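Local coordinates for alcohol dehydrogenase (Thermus thermophilus, PDB 2EIH), which probably acts as a zinc-containing, NAD(P)-dependent oxidoreductase of the medium-chain alcohol dehydrogenase family, at residues R9-L15 with V46-V50; A133-L139 with L301-E305; M157-G163 with R260-A264; I87-C93 with C107-L113. All coordinates share one frame; numbering follows the deposited sequence.

Contact 1: residues R9-L15 with V46-V50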
loop_
_atom_site.group_PDB
_atom_site.type_symbol
_atom_site.label_atom_id
_atom_site.label_comp_id
_atom_site.label_asym_id
_atom_site.label_seq_id
_atom_site.Cartn_x
_atom_site.Cartn_y
_atom_site.Cartn_z
ATOM N N ARG A 9 31.231 -32.637 3.988
ATOM C CA ARG A 9 30.947 -31.436 4.768
ATOM C C ARG A 9 32.018 -31.191 5.826
ATOM O O ARG A 9 32.485 -32.117 6.488
ATOM C CB ARG A 9 29.572 -31.569 5.425
ATOM C CG ARG A 9 28.461 -31.845 4.418
ATOM C CD ARG A 9 27.074 -31.759 5.034
ATOM N NE ARG A 9 26.026 -31.917 4.029
ATOM C CZ ARG A 9 25.738 -33.064 3.420
ATOM N NH1 ARG A 9 24.770 -33.114 2.513
ATOM N NH2 ARG A 9 26.405 -34.170 3.726
ATOM N N GLY A 10 32.412 -29.932 5.977
ATOM C CA GLY A 10 33.423 -29.598 6.956
ATOM C C GLY A 10 34.071 -28.248 6.722
ATOM O O GLY A 10 33.402 -27.262 6.399
ATOM N N GLY A 11 35.388 -28.210 6.899
ATOM C CA GLY A 11 36.127 -26.980 6.712
ATOM C C GLY A 11 36.312 -26.672 5.245
ATOM O O GLY A 11 36.057 -27.514 4.400
ATOM N N PRO A 12 36.769 -25.460 4.909
ATOM C CA PRO A 12 36.968 -25.101 3.502
ATOM C C PRO A 12 37.817 -26.098 2.712
ATOM O O PRO A 12 37.696 -26.185 1.491
ATOM C CB PRO A 12 37.600 -23.706 3.582
ATOM C CG PRO A 12 38.277 -23.702 4.920
ATOM C CD PRO A 12 37.273 -24.396 5.797
ATOM N N GLU A 13 38.649 -26.863 3.417
ATOM C CA GLU A 13 39.512 -27.859 2.782
ATOM C C GLU A 13 38.735 -28.959 2.056
ATOM O O GLU A 13 39.309 -29.686 1.247
ATOM C CB GLU A 13 40.450 -28.486 3.820
ATOM C CG GLU A 13 39.742 -28.938 5.087
ATOM C CD GLU A 13 40.683 -29.550 6.107
ATOM O OE1 GLU A 13 41.702 -28.911 6.447
ATOM O OE2 GLU A 13 40.398 -30.667 6.584
ATOM N N VAL A 14 37.438 -29.082 2.333
ATOM C CA VAL A 14 36.640 -30.109 1.671
ATOM C C VAL A 14 36.380 -29.710 0.223
ATOM O O VAL A 14 35.881 -30.513 -0.565
ATOM C CB VAL A 14 35.255 -30.342 2.353
ATOM C CG1 VAL A 14 35.426 -30.567 3.840
ATOM C CG2 VAL A 14 34.324 -29.165 2.082
ATOM N N LEU A 15 36.698 -28.467 -0.121
ATOM C CA LEU A 15 36.494 -27.979 -1.487
ATOM C C LEU A 15 37.699 -28.347 -2.358
ATOM O O LEU A 15 38.824 -27.922 -2.101
ATOM C CB LEU A 15 36.280 -26.457 -1.485
ATOM C CG LEU A 15 35.009 -25.946 -0.798
ATOM C CD1 LEU A 15 35.058 -24.435 -0.652
ATOM C CD2 LEU A 15 33.783 -26.359 -1.598
ATOM N N VAL A 46 26.326 -24.372 3.466
ATOM C CA VAL A 46 26.172 -25.647 2.787
ATOM C C VAL A 46 27.443 -26.464 2.970
ATOM O O VAL A 46 27.378 -27.675 3.174
ATOM C CB VAL A 46 25.887 -25.465 1.287
ATOM C CG1 VAL A 46 25.839 -26.821 0.599
ATOM C CG2 VAL A 46 24.554 -24.748 1.107
ATOM N N ARG A 47 28.598 -25.804 2.918
ATOM C CA ARG A 47 29.862 -26.508 3.093
ATOM C C ARG A 47 29.984 -27.114 4.489
ATOM O O ARG A 47 30.364 -28.273 4.637
ATOM C CB ARG A 47 31.050 -25.571 2.839
ATOM C CG ARG A 47 32.375 -26.164 3.320
ATOM C CD ARG A 47 33.586 -25.309 3.004
ATOM N NE ARG A 47 33.569 -23.966 3.583
ATOM C CZ ARG A 47 33.760 -23.668 4.865
ATOM N NH1 ARG A 47 33.726 -22.398 5.247
ATOM N NH2 ARG A 47 33.974 -24.619 5.762
ATOM N N LYS A 48 29.674 -26.327 5.512
ATOM C CA LYS A 48 29.762 -26.810 6.888
ATOM C C LYS A 48 28.738 -27.895 7.191
ATOM O O LYS A 48 28.952 -28.723 8.074
ATOM C CB LYS A 48 29.573 -25.661 7.873
ATOM C CG LYS A 48 30.756 -24.730 7.961
ATOM C CD LYS A 48 30.500 -23.635 8.978
ATOM C CE LYS A 48 31.777 -22.881 9.277
ATOM N NZ LYS A 48 31.549 -21.740 10.202
ATOM N N GLY A 49 27.627 -27.890 6.464
ATOM C CA GLY A 49 26.598 -28.889 6.691
ATOM C C GLY A 49 25.420 -28.314 7.451
ATOM O O GLY A 49 24.427 -28.999 7.695
ATOM N N VAL A 50 25.531 -27.044 7.817
ATOM C CA VAL A 50 24.482 -26.356 8.543
ATOM C C VAL A 50 23.245 -26.154 7.685
ATOM O O VAL A 50 22.142 -25.982 8.200
ATOM C CB VAL A 50 24.967 -24.987 9.013
ATOM C CG1 VAL A 50 23.941 -24.365 9.943
ATOM C CG2 VAL A 50 26.311 -25.124 9.700
#
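Arg47 lays the flat end of its side chain against the loop Gly10-Pro12, and most of this contact follows from that orientation. Pro12 covers one face of the guanidinium off its centre, toward the rim, with CD 3.3 Å from NH2 of Arg47. At the guanidinium edge, NH2 of Arg47 gives a hydrogen bond to a lone pair of Gly10 O (2.8 Å); the N-H...O angle of 132° makes it a bent one. Gly10 is gripped at its other end too, since its N donates to Arg47 O at 3.0 Å. The chain of Arg47 leaves the helix with CG anti to the backbone N (chi1 167°) and bends at chi3 (60°), which turns the head against the loop. Val14 CG2 rests on Arg47 CG at 3.8 Å, while Leu15 crosses the aliphatic part at about a right angle. In the fold, the loop between strands 2-6 and 15-19, with its short 3-10 turn, is thereby fastened to the C-terminal end of helix 41-48. The remaining nitrogens of Arg47 look to helix 322-330, NE bonding to His326 and NH1 forming a salt bridge with Glu330. An alanine in place of Arg47 is likely to leave Gly10 O without this donor, to take from Glu330 its salt-bridge partner and to open a gap beside Pro12. Arg9 runs extended past the helix end, its CD 3.3 Å from Gly49 CA; a side chain on Gly49, whose phi is positive, would collide there. NH1 of Arg9 continues to Leu55 O, whereas its buried NE finds no partner.

Contact 2: residues A133-L139 with L301-E305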
loop_
_atom_site.group_PDB
_atom_site.type_symbol
_atom_site.label_atom_id
_atom_site.label_comp_id
_atom_site.label_asym_id
_atom_site.label_seq_id
_atom_site.Cartn_x
_atom_site.Cartn_y
_atom_site.Cartn_z
ATOM N N ALA A 133 19.629 -13.095 -16.981
ATOM C CA ALA A 133 19.430 -11.697 -17.343
ATOM C C ALA A 133 20.649 -11.208 -18.108
ATOM O O ALA A 133 21.751 -11.711 -17.918
ATOM C CB ALA A 133 19.217 -10.854 -16.098
ATOM N N PRO A 134 20.465 -10.218 -18.991
ATOM C CA PRO A 134 21.587 -9.689 -19.773
ATOM C C PRO A 134 22.575 -8.978 -18.868
ATOM O O PRO A 134 22.183 -8.217 -17.977
ATOM C CB PRO A 134 20.907 -8.729 -20.744
ATOM C CG PRO A 134 19.789 -8.187 -19.906
ATOM C CD PRO A 134 19.239 -9.445 -19.254
ATOM N N LYS A 135 23.853 -9.262 -19.080
ATOM C CA LYS A 135 24.904 -8.649 -18.297
ATOM C C LYS A 135 25.158 -7.242 -18.789
ATOM O O LYS A 135 25.346 -7.015 -19.988
ATOM C CB LYS A 135 26.213 -9.437 -18.418
ATOM C CG LYS A 135 27.443 -8.657 -17.963
ATOM C CD LYS A 135 28.727 -9.273 -18.508
ATOM C CE LYS A 135 29.934 -8.356 -18.311
ATOM N NZ LYS A 135 29.793 -7.095 -19.083
ATOM N N PRO A 136 25.158 -6.269 -17.869
ATOM C CA PRO A 136 25.414 -4.879 -18.265
ATOM C C PRO A 136 26.782 -4.819 -18.976
ATOM O O PRO A 136 27.749 -5.423 -18.515
ATOM C CB PRO A 136 25.394 -4.129 -16.926
ATOM C CG PRO A 136 25.774 -5.198 -15.924
ATOM C CD PRO A 136 25.039 -6.404 -16.406
ATOM N N LYS A 137 26.855 -4.107 -20.096
ATOM C CA LYS A 137 28.102 -4.026 -20.843
ATOM C C LYS A 137 29.161 -3.113 -20.250
ATOM O O LYS A 137 30.324 -3.158 -20.647
ATOM C CB LYS A 137 27.839 -3.621 -22.302
ATOM C CG LYS A 137 27.058 -4.657 -23.101
ATOM C CD LYS A 137 26.967 -4.290 -24.581
ATOM C CE LYS A 137 26.059 -5.257 -25.342
ATOM N NZ LYS A 137 26.512 -6.676 -25.213
ATOM N N ASN A 138 28.784 -2.279 -19.297
ATOM C CA ASN A 138 29.767 -1.382 -18.701
ATOM C C ASN A 138 30.521 -2.053 -17.543
ATOM O O ASN A 138 31.362 -1.414 -16.907
ATOM C CB ASN A 138 29.089 -0.096 -18.197
ATOM C CG ASN A 138 28.068 -0.362 -17.089
ATOM O OD1 ASN A 138 27.953 0.410 -16.126
ATOM N ND2 ASN A 138 27.313 -1.450 -17.229
ATOM N N LEU A 139 30.232 -3.332 -17.281
ATOM C CA LEU A 139 30.878 -4.060 -16.182
ATOM C C LEU A 139 31.773 -5.223 -16.576
ATOM O O LEU A 139 31.610 -5.813 -17.649
ATOM C CB LEU A 139 29.835 -4.609 -15.211
ATOM C CG LEU A 139 28.955 -3.666 -14.391
ATOM C CD1 LEU A 139 28.171 -4.521 -13.421
ATOM C CD2 LEU A 139 29.795 -2.635 -13.648
ATOM N N LEU A 301 19.747 -4.053 -12.467
ATOM C CA LEU A 301 20.712 -4.040 -13.561
ATOM C C LEU A 301 20.612 -2.761 -14.399
ATOM O O LEU A 301 21.609 -2.256 -14.911
ATOM C CB LEU A 301 20.539 -5.314 -14.415
ATOM C CG LEU A 301 20.859 -6.656 -13.702
ATOM C CD1 LEU A 301 20.424 -7.858 -14.534
ATOM C CD2 LEU A 301 22.349 -6.732 -13.431
ATOM N N ARG A 302 19.406 -2.229 -14.518
ATOM C CA ARG A 302 19.174 -0.983 -15.254
ATOM C C ARG A 302 19.926 0.153 -14.541
ATOM O O ARG A 302 20.658 0.895 -15.169
ATOM C CB ARG A 302 17.664 -0.683 -15.300
ATOM C CG ARG A 302 17.125 -0.284 -16.673
ATOM C CD ARG A 302 15.784 -0.957 -16.959
ATOM N NE ARG A 302 14.819 -0.761 -15.873
ATOM C CZ ARG A 302 13.910 -1.670 -15.527
ATOM N NH1 ARG A 302 13.854 -2.824 -16.179
ATOM N NH2 ARG A 302 13.044 -1.436 -14.546
ATOM N N PHE A 303 19.732 0.278 -13.229
ATOM C CA PHE A 303 20.420 1.304 -12.441
ATOM C C PHE A 303 21.935 1.089 -12.489
ATOM O O PHE A 303 22.710 2.050 -12.442
ATOM C CB PHE A 303 19.951 1.298 -10.972
ATOM C CG PHE A 303 18.544 1.794 -10.779
ATOM C CD1 PHE A 303 17.558 0.954 -10.261
ATOM C CD2 PHE A 303 18.187 3.087 -11.166
ATOM C CE1 PHE A 303 16.235 1.391 -10.138
ATOM C CE2 PHE A 303 16.861 3.533 -11.046
ATOM C CZ PHE A 303 15.890 2.689 -10.537
ATOM N N VAL A 304 22.360 -0.172 -12.571
ATOM C CA VAL A 304 23.788 -0.474 -12.634
ATOM C C VAL A 304 24.390 0.011 -13.951
ATOM O O VAL A 304 25.498 0.523 -13.961
ATOM C CB VAL A 304 24.079 -1.990 -12.462
ATOM C CG1 VAL A 304 25.568 -2.262 -12.668
ATOM C CG2 VAL A 304 23.664 -2.446 -11.081
ATOM N N GLU A 305 23.670 -0.139 -15.057
ATOM C CA GLU A 305 24.199 0.341 -16.327
ATOM C C GLU A 305 24.266 1.858 -16.352
ATOM O O GLU A 305 25.101 2.428 -17.041
ATOM C CB GLU A 305 23.347 -0.117 -17.504
ATOM C CG GLU A 305 23.420 -1.588 -17.784
ATOM C CD GLU A 305 23.056 -1.913 -19.214
ATOM O OE1 GLU A 305 21.893 -1.674 -19.601
ATOM O OE2 GLU A 305 23.943 -2.392 -19.956
#
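Leu301 spreads its two methyls over the end of strand 132-134 and the turn that follows. CD1 of Leu301 meets Ala133 CB at 3.6 Å, and its CD2 approaches Pro136 CD at 4.0 Å, the leucine crossing the proline ring at about a right angle. One helical turn on, Val304 CG1, anti to its own backbone N (chi1 175°), projects against Leu139 CD1 at 3.5 Å, again with the side chains crossing at about a right angle. Leu301, Val304, Ala133, Pro136 and Leu139 thus make the tightly packed half of the contact, an apolar seam without a polar bond in it. Toward solvent the grip slackens by stages. The aliphatic part of Glu305 still packs closely on Pro136, its CG 3.3 Å from Pro136 CB; the loose part is the carboxylate end, carried to the start of the type I turn Pro136-Leu139. There Lys137 N gives OE2 of Glu305 a weak hydrogen bond of 3.4 Å, so the solvent side is tied lightly. The turn has a firmer hold of its own: NZ of Lys135 bonds to Pro136 O at 2.7 Å and to Leu139 O at 2.6 Å, and the same ammonium pairs with Glu84 and lies by Phe141 in a cation-pi contact. Ala133 and Leu301 both also touch Val86 on the adjoining strand 84-91, and Ile147 meets Leu139 and Val304. Helix 297-306 lies between strands 132-134 and 84-91 and other copies of the protein, with Phe303 packing on Gly167 of the second subunit and Arg302 forming a salt bridge with Glu97 of the third.

Contact 3: residues M157-G163 with R260-A264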
loop_
_atom_site.group_PDB
_atom_site.type_symbol
_atom_site.label_atom_id
_atom_site.label_comp_id
_atom_site.label_asym_id
_atom_site.label_seq_id
_atom_site.Cartn_x
_atom_site.Cartn_y
_atom_site.Cartn_z
ATOM N N MET A 157 14.802 -5.494 1.334
ATOM C CA MET A 157 14.876 -4.879 2.652
ATOM C C MET A 157 14.621 -3.369 2.601
ATOM O O MET A 157 13.778 -2.852 3.336
ATOM C CB MET A 157 16.239 -5.155 3.300
ATOM C CG MET A 157 16.490 -6.621 3.619
ATOM S SD MET A 157 18.073 -6.864 4.495
ATOM C CE MET A 157 19.154 -6.673 3.177
ATOM N N VAL A 158 15.330 -2.672 1.715
ATOM C CA VAL A 158 15.206 -1.219 1.562
ATOM C C VAL A 158 13.888 -0.770 0.923
ATOM O O VAL A 158 13.127 -0.004 1.510
ATOM C CB VAL A 158 16.401 -0.679 0.720
ATOM C CG1 VAL A 158 16.264 0.820 0.477
ATOM C CG2 VAL A 158 17.709 -0.977 1.446
ATOM N N VAL A 159 13.623 -1.264 -0.279
ATOM C CA VAL A 159 12.422 -0.897 -1.014
ATOM C C VAL A 159 11.095 -1.500 -0.499
ATOM O O VAL A 159 10.206 -0.763 -0.080
ATOM C CB VAL A 159 12.624 -1.224 -2.514
ATOM C CG1 VAL A 159 11.432 -0.768 -3.327
ATOM C CG2 VAL A 159 13.890 -0.545 -3.010
ATOM N N ASP A 160 10.962 -2.824 -0.519
ATOM C CA ASP A 160 9.730 -3.479 -0.069
ATOM C C ASP A 160 9.514 -3.514 1.456
ATOM O O ASP A 160 8.488 -3.062 1.950
ATOM C CB ASP A 160 9.661 -4.901 -0.652
ATOM C CG ASP A 160 9.798 -4.919 -2.179
ATOM O OD1 ASP A 160 9.041 -4.186 -2.858
ATOM O OD2 ASP A 160 10.649 -5.671 -2.706
ATOM N N LYS A 161 10.474 -4.045 2.198
ATOM C CA LYS A 161 10.367 -4.137 3.655
ATOM C C LYS A 161 10.383 -2.799 4.390
ATOM O O LYS A 161 9.445 -2.476 5.110
ATOM C CB LYS A 161 11.499 -5.008 4.203
ATOM C CG LYS A 161 11.079 -6.390 4.651
ATOM C CD LYS A 161 10.371 -7.200 3.586
ATOM C CE LYS A 161 10.086 -8.573 4.161
ATOM N NZ LYS A 161 9.206 -9.433 3.344
ATOM N N LEU A 162 11.446 -2.025 4.218
ATOM C CA LEU A 162 11.562 -0.746 4.904
ATOM C C LEU A 162 10.811 0.404 4.239
ATOM O O LEU A 162 10.553 1.431 4.875
ATOM C CB LEU A 162 13.036 -0.362 5.039
ATOM C CG LEU A 162 13.917 -1.313 5.848
ATOM C CD1 LEU A 162 15.368 -1.076 5.479
ATOM C CD2 LEU A 162 13.681 -1.122 7.340
ATOM N N GLY A 163 10.465 0.242 2.964
ATOM C CA GLY A 163 9.769 1.307 2.259
ATOM C C GLY A 163 10.524 2.629 2.359
ATOM O O GLY A 163 9.916 3.691 2.527
ATOM N N ARG A 260 11.515 1.022 11.575
ATOM C CA ARG A 260 11.503 -0.299 11.000
ATOM C C ARG A 260 12.924 -0.822 10.882
ATOM O O ARG A 260 13.849 -0.090 10.533
ATOM C CB ARG A 260 10.783 -0.244 9.651
ATOM C CG ARG A 260 9.314 0.078 9.852
ATOM C CD ARG A 260 8.676 0.830 8.717
ATOM N NE ARG A 260 8.414 0.009 7.550
ATOM C CZ ARG A 260 7.703 0.433 6.508
ATOM N NH1 ARG A 260 7.191 1.658 6.503
ATOM N NH2 ARG A 260 7.499 -0.357 5.462
ATOM N N ILE A 261 13.088 -2.099 11.206
ATOM C CA ILE A 261 14.389 -2.755 11.156
ATOM C C ILE A 261 14.271 -3.989 10.268
ATOM O O ILE A 261 13.465 -4.872 10.536
ATOM C CB ILE A 261 14.823 -3.173 12.576
ATOM C CG1 ILE A 261 14.813 -1.942 13.499
ATOM C CG2 ILE A 261 16.207 -3.805 12.546
ATOM C CD1 ILE A 261 14.863 -2.274 14.990
ATOM N N ALA A 262 15.059 -4.036 9.199
ATOM C CA ALA A 262 15.038 -5.171 8.286
ATOM C C ALA A 262 16.253 -6.045 8.584
ATOM O O ALA A 262 17.382 -5.561 8.629
ATOM C CB ALA A 262 15.083 -4.690 6.839
ATOM N N ILE A 263 16.018 -7.331 8.792
ATOM C CA ILE A 263 17.095 -8.255 9.094
ATOM C C ILE A 263 17.265 -9.337 8.045
ATOM O O ILE A 263 16.353 -10.110 7.778
ATOM C CB ILE A 263 16.880 -8.914 10.465
ATOM C CG1 ILE A 263 17.105 -7.884 11.570
ATOM C CG2 ILE A 263 17.812 -10.101 10.620
ATOM C CD1 ILE A 263 16.959 -8.436 12.957
ATOM N N ALA A 264 18.461 -9.387 7.473
ATOM C CA ALA A 264 18.794 -10.352 6.435
ATOM C C ALA A 264 19.054 -11.748 6.985
ATOM O O ALA A 264 18.124 -12.492 7.307
ATOM C CB ALA A 264 20.010 -9.871 5.664
#
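Ala262 points its methyl between Met157 and Leu162, and apolar packing makes up the larger share of this buried contact. Its CB lies 3.8 Å from Met157 CB and 3.7 Å from Leu162 CG. Met157, bent at chi3 (-76°), brings SD to 3.8 Å from Ala264 CB, while Leu162 CD2 reaches back to Arg260 CB at 3.8 Å. The small alanines let helix 148-161 lie on the Rossmann-like parallel sheet, the axes of segments 157-161 and 260-263 passing 9.2 Å apart.

The polar part is concentrated at the helix end, where a wider pi-type turn links Leu162 N to Met157 O. Arg260 bends over this end: its NH2 donates to Lys161 O (2.9 Å, N-H...O angle 148°), the donor standing tilted from the carbonyl plane. Leu162 O lies over the centre of one face of the same guanidinium, 3.4 Å above its plane, and accepts its hydrogen bond from Lys238. A leucine in place of Arg260 would probably leave Lys161 O without its mate and Leu162 O without the guanidinium face beside it. Two cationic side chains thus gather round carbonyls at the C-terminal end of the helix, where the helix dipole would be expected to favour positive charge.

Contact 4: residues I87-C93 with C107-L113. With ZN (zinc ion), chain C.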
loop_
_atom_site.group_PDB
_atom_site.type_symbol
_atom_site.label_atom_id
_atom_site.label_comp_id
_atom_site.label_asym_id
_atom_site.label_seq_id
_atom_site.Cartn_x
_atom_site.Cartn_y
_atom_site.Cartn_z
ATOM N N ILE A 87 23.321 -14.420 -13.674
ATOM C CA ILE A 87 22.354 -15.388 -13.180
ATOM C C ILE A 87 21.453 -14.790 -12.109
ATOM O O ILE A 87 21.906 -14.014 -11.281
ATOM C CB ILE A 87 23.115 -16.593 -12.604
ATOM C CG1 ILE A 87 23.798 -17.360 -13.748
ATOM C CG2 ILE A 87 22.197 -17.435 -11.744
ATOM C CD1 ILE A 87 24.826 -18.347 -13.282
ATOM N N ASN A 88 20.173 -15.147 -12.157
ATOM C CA ASN A 88 19.152 -14.714 -11.186
ATOM C C ASN A 88 19.084 -15.991 -10.339
ATOM O O ASN A 88 18.432 -16.954 -10.726
ATOM C CB ASN A 88 17.819 -14.496 -11.907
ATOM C CG ASN A 88 16.947 -13.450 -11.239
ATOM O OD1 ASN A 88 16.708 -13.499 -10.032
ATOM N ND2 ASN A 88 16.439 -12.517 -12.030
ATOM N N PRO A 89 19.743 -16.006 -9.171
ATOM C CA PRO A 89 19.799 -17.162 -8.267
ATOM C C PRO A 89 18.509 -17.760 -7.714
ATOM O O PRO A 89 18.544 -18.817 -7.074
ATOM C CB PRO A 89 20.747 -16.686 -7.176
ATOM C CG PRO A 89 20.424 -15.241 -7.083
ATOM C CD PRO A 89 20.247 -14.793 -8.509
ATOM N N GLY A 90 17.368 -17.126 -7.978
ATOM C CA GLY A 90 16.107 -17.640 -7.460
ATOM C C GLY A 90 15.430 -18.720 -8.286
ATOM O O GLY A 90 14.987 -18.469 -9.407
ATOM N N LEU A 91 15.341 -19.923 -7.727
ATOM C CA LEU A 91 14.689 -21.042 -8.409
ATOM C C LEU A 91 13.360 -21.420 -7.752
ATOM O O LEU A 91 13.293 -21.684 -6.551
ATOM C CB LEU A 91 15.601 -22.265 -8.433
ATOM C CG LEU A 91 16.788 -22.209 -9.393
ATOM C CD1 LEU A 91 17.670 -21.023 -9.042
ATOM C CD2 LEU A 91 17.576 -23.505 -9.294
ATOM N N SER A 92 12.310 -21.454 -8.560
ATOM C CA SER A 92 10.978 -21.786 -8.085
ATOM C C SER A 92 10.282 -22.643 -9.138
ATOM O O SER A 92 10.848 -22.900 -10.207
ATOM C CB SER A 92 10.181 -20.501 -7.838
ATOM O OG SER A 92 10.199 -19.672 -8.994
ATOM N N CYS A 93 9.055 -23.076 -8.854
ATOM C CA CYS A 93 8.324 -23.921 -9.805
ATOM C C CYS A 93 7.522 -23.117 -10.820
ATOM O O CYS A 93 7.093 -23.652 -11.843
ATOM C CB CYS A 93 7.395 -24.888 -9.059
ATOM S SG CYS A 93 5.986 -24.109 -8.228
ATOM N N CYS A 107 8.053 -19.349 -2.565
ATOM C CA CYS A 107 7.528 -20.604 -3.092
ATOM C C CYS A 107 7.866 -21.739 -2.129
ATOM O O CYS A 107 8.941 -21.762 -1.528
ATOM C CB CYS A 107 8.147 -20.902 -4.461
ATOM S SG CYS A 107 7.920 -22.612 -5.031
ATOM N N PRO A 108 6.944 -22.693 -1.958
ATOM C CA PRO A 108 7.234 -23.801 -1.045
ATOM C C PRO A 108 8.413 -24.652 -1.537
ATOM O O PRO A 108 9.094 -25.296 -0.735
ATOM C CB PRO A 108 5.910 -24.565 -1.000
ATOM C CG PRO A 108 5.297 -24.271 -2.344
ATOM C CD PRO A 108 5.588 -22.807 -2.524
ATOM N N ARG A 109 8.662 -24.622 -2.849
ATOM C CA ARG A 109 9.757 -25.378 -3.477
ATOM C C ARG A 109 10.935 -24.472 -3.859
ATOM O O ARG A 109 11.823 -24.874 -4.613
ATOM C CB ARG A 109 9.254 -26.096 -4.738
ATOM C CG ARG A 109 8.259 -27.229 -4.485
ATOM C CD ARG A 109 8.953 -28.441 -3.860
ATOM N NE ARG A 109 8.024 -29.489 -3.423
ATOM C CZ ARG A 109 7.258 -29.418 -2.334
ATOM N NH1 ARG A 109 6.444 -30.421 -2.023
ATOM N NH2 ARG A 109 7.306 -28.347 -1.548
ATOM N N TYR A 110 10.929 -23.252 -3.333
ATOM C CA TYR A 110 11.967 -22.278 -3.616
ATOM C C TYR A 110 13.354 -22.804 -3.324
ATOM O O TYR A 110 13.589 -23.430 -2.291
ATOM C CB TYR A 110 11.738 -21.013 -2.799
ATOM C CG TYR A 110 12.677 -19.888 -3.154
ATOM C CD1 TYR A 110 13.472 -19.290 -2.179
ATOM C CD2 TYR A 110 12.741 -19.397 -4.455
ATOM C CE1 TYR A 110 14.309 -18.226 -2.484
ATOM C CE2 TYR A 110 13.567 -18.334 -4.783
ATOM C CZ TYR A 110 14.350 -17.743 -3.790
ATOM O OH TYR A 110 15.144 -16.656 -4.093
ATOM N N GLN A 111 14.275 -22.534 -4.239
ATOM C CA GLN A 111 15.647 -22.976 -4.082
ATOM C C GLN A 111 16.640 -22.007 -4.691
ATOM O O GLN A 111 16.451 -21.493 -5.800
ATOM C CB GLN A 111 15.829 -24.330 -4.733
ATOM C CG GLN A 111 15.638 -25.469 -3.794
ATOM C CD GLN A 111 15.855 -26.789 -4.487
ATOM O OE1 GLN A 111 16.757 -26.918 -5.325
ATOM N NE2 GLN A 111 15.039 -27.786 -4.142
ATOM N N ILE A 112 17.711 -21.761 -3.957
ATOM C CA ILE A 112 18.738 -20.867 -4.447
ATOM C C ILE A 112 19.783 -21.722 -5.148
ATOM O O ILE A 112 20.218 -22.739 -4.609
ATOM C CB ILE A 112 19.396 -20.096 -3.293
ATOM C CG1 ILE A 112 18.310 -19.520 -2.372
ATOM C CG2 ILE A 112 20.255 -18.980 -3.849
ATOM C CD1 ILE A 112 18.847 -18.760 -1.180
ATOM N N LEU A 113 20.160 -21.327 -6.362
ATOM C CA LEU A 113 21.166 -22.061 -7.123
ATOM C C LEU A 113 22.366 -22.355 -6.220
ATOM O O LEU A 113 22.814 -21.490 -5.465
ATOM C CB LEU A 113 21.614 -21.235 -8.336
ATOM C CG LEU A 113 22.691 -21.832 -9.246
ATOM C CD1 LEU A 113 22.222 -23.168 -9.769
ATOM C CD2 LEU A 113 22.991 -20.890 -10.394
HETATM ZN ZN ZN C . 6.210 -22.012 -6.930
#
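Leu91 and Gln111 face each other as an antiparallel hydrogen-bonded pair, Gln111 N donating to Leu91 O at 2.7 Å, while Gly90 and Ile112 form the adjoining non-hydrogen-bonded pair and Leu113 N reaches Pro89 O at 3.1 Å. Among the side chains, Tyr110 lies along the backbone of Gly90 and Leu91, with its CD2 3.2 Å from Leu91 O and its OH 3.6 Å from Gly90 CA. The lack of a side chain on Gly90 leaves room for the hydroxyl end of the ring. Ser92 CB comes to the ring edge, near its plane; the hydroxyl of Ser92 turns to Lys294, which also bonds to Gly90 O. At the Ile87-Leu113 end these two side chains cross at about a right angle, Ile87 CG2 to Leu113 CD2 3.8 Å, and Leu91 CD1 rests beside Leu113 CB. The opposite end of the pairing carries the metal. SG of Cys93 binds the zinc ion at 2.5 Å and SG of Cys107 at 2.6 Å, the two sulfurs 4.0 Å apart. They arrive by different torsions: Cys93 SG stands between its backbone N and carbonyl carbon (chi1 69°), Cys107 SG anti to its N (chi1 165°). Cys107 also opens the type I turn to Tyr110, and its sulfur takes a weak hydrogen bond from Arg109 N. Cys96 and Cys99 complete the four-cysteine site, and the paired strands lie at the base of the lobe that carries the structural zinc in medium-chain alcohol dehydrogenases.

In the fold
Contact 3 is the buried one, joining a helix to the parallel Rossmann-like sheet chiefly by a methionine and a leucine packing on alanines, with its polar chemistry confined to a helix end. Contacts 1, 2 and 4 are only partly buried. Contact 1, whose centre lies about 20 Å from that of the chain, relies chiefly on one arginine to bind a loop to a helix. Contacts 2 and 4 reach the same mixed sheet through the neighbouring strands 132-134 and 84-91, yet differ: contact 2 is an apolar seam with a weakly bonded solvent side, contact 4 a strand pairing that ends at a metal. Arginine-to-carbonyl bonds recur in contacts 1 and 3, on opposite sides of the chain's centre.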